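Local coordinates for aryl acylamidase (bacterium CSBL00001, PDB 4YJ6), which probably hydrolyses the amide bond of aryl acylamides, as a member of the amidase signature enzyme family, at residues D351-D354 with A355-K358. Residues are numbered along the deposited sequence; the frame is centred on the assembly and turned at random.
Sequences DIPD and ALMK
I352 and P353 pack against L356 and M357 at the N-terminus of helix 354-363, where P353 takes the N-cap position and the chain passes from an extended loop into the first helical turn. The backbone bonds start at the cap residue itself. P353 O accepts the amide of M357, N to O 3.0 Å, in a straight bond with an N-H...O angle of 165°, and the carbonyl points almost directly at its donor. L356 N reaches that oxygen only weakly, at 3.1 Å and a strongly bent angle, so one carbonyl serves two amides unequally. One residue on, D354 O takes K358 N at 3.0 Å and continues the i to i+4 pattern.

The apolar contact is made by I352, just ahead of the cap, with its CB directed toward the first helical residues. A chi1 of -56° keeps CG1 beside the backbone N and sets the CG2 methyl anti to it; CG2 fits between two side chains, lying 3.9 Å from L356 CG and 3.8 Å from M357 CE. The residue at 357 is modelled as selenomethionine; its chain bends at chi2 and chi3 and crosses that of I352 at about a right angle, bringing its terminal CE onto I352. The P353 ring adds a looser touch with its CD against L356 CB. All three of I352, L356 and M357 are buried, and L356 also touches F138 of another loop.

The charged group of D354 faces another way: its OD1 forms a salt bridge with R349 in the preceding loop, and R349 also packs on M357, tying that loop to the helix start. Between the apolar side chains of 351-354 and 355-358, the closest approach is M357 CE to I352 CB, 3.7 Å.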
loop_
_atom_site.group_PDB
_atom_site.type_symbol
_atom_site.label_atom_id
_atom_site.label_comp_id
_atom_site.label_asym_id
_atom_site.label_seq_id
_atom_site.Cartn_x
_atom_site.Cartn_y
_atom_site.Cartn_z
ATOM N N ASP A 351 -3.193 1.834 -24.687
ATOM C CA ASP A 351 -3.294 1.224 -23.349
ATOM C C ASP A 351 -2.473 1.988 -22.288
ATOM O O ASP A 351 -2.637 1.761 -21.083
ATOM C CB ASP A 351 -2.836 -0.232 -23.375
ATOM C CG ASP A 351 -3.747 -1.123 -24.228
ATOM O OD1 ASP A 351 -4.786 -0.630 -24.753
ATOM O OD2 ASP A 351 -3.413 -2.314 -24.352
ATOM N N ILE A 352 -1.598 2.879 -22.741
ATOM C CA ILE A 352 -0.776 3.678 -21.846
ATOM C C ILE A 352 -1.342 5.100 -21.739
ATOM O O ILE A 352 -1.533 5.756 -22.758
ATOM C CB ILE A 352 0.676 3.790 -22.382
ATOM C CG1 ILE A 352 1.293 2.398 -22.595
ATOM C CG2 ILE A 352 1.544 4.611 -21.435
ATOM C CD1 ILE A 352 1.428 1.542 -21.288
ATOM N N PRO A 353 -1.583 5.583 -20.512
ATOM C CA PRO A 353 -2.087 6.957 -20.349
ATOM C C PRO A 353 -1.121 7.971 -20.936
ATOM O O PRO A 353 0.090 7.781 -20.833
ATOM C CB PRO A 353 -2.136 7.133 -18.826
ATOM C CG PRO A 353 -2.260 5.791 -18.275
ATOM C CD PRO A 353 -1.525 4.867 -19.220
ATOM N N ASP A 354 -1.636 9.049 -21.532
ATOM C CA ASP A 354 -0.768 10.075 -22.071
ATOM C C ASP A 354 0.218 10.614 -21.026
ATOM O O ASP A 354 1.361 10.874 -21.359
ATOM C CB ASP A 354 -1.612 11.239 -22.614
ATOM C CG ASP A 354 -2.295 10.909 -23.947
ATOM O OD1 ASP A 354 -2.059 9.811 -24.512
ATOM O OD2 ASP A 354 -3.061 11.776 -24.439
ATOM N N ALA A 355 -0.236 10.812 -19.785
ATOM C CA ALA A 355 0.598 11.398 -18.730
ATOM C C ALA A 355 1.786 10.508 -18.407
ATOM O O ALA A 355 2.855 10.983 -18.054
ATOM C CB ALA A 355 -0.233 11.647 -17.455
ATOM N N LEU A 356 1.574 9.197 -18.511
ATOM C CA LEU A 356 2.659 8.247 -18.316
ATOM C C LEU A 356 3.600 8.239 -19.519
ATOM O O LEU A 356 4.806 8.257 -19.362
ATOM C CB LEU A 356 2.090 6.837 -18.079
ATOM C CG LEU A 356 3.142 5.716 -18.033
ATOM C CD1 LEU A 356 4.297 6.052 -17.129
ATOM C CD2 LEU A 356 2.454 4.410 -17.568
HETATM N N MSE A 357 3.046 8.248 -20.729
HETATM C CA MSE A 357 3.890 8.250 -21.918
HETATM C C MSE A 357 4.782 9.491 -21.914
HETATM O O MSE A 357 5.891 9.472 -22.429
HETATM C CB MSE A 357 3.033 8.181 -23.198
HETATM C CG MSE A 357 3.822 7.919 -24.460
HETATM SE SE MSE A 357 4.667 6.117 -24.439
HETATM C CE MSE A 357 3.134 4.961 -24.843
ATOM N N LYS A 358 4.315 10.588 -21.326
ATOM C CA LYS A 358 5.179 11.765 -21.207
ATOM C C LYS A 358 6.504 11.397 -20.531
ATOM O O LYS A 358 7.583 11.754 -21.007
ATOM C CB LYS A 358 4.479 12.844 -20.390
ATOM C CG LYS A 358 5.378 14.030 -20.033
ATOM C CD LYS A 358 4.604 15.017 -19.165
ATOM C CE LYS A 358 4.341 14.452 -17.769
ATOM N NZ LYS A 358 3.991 15.525 -16.780
#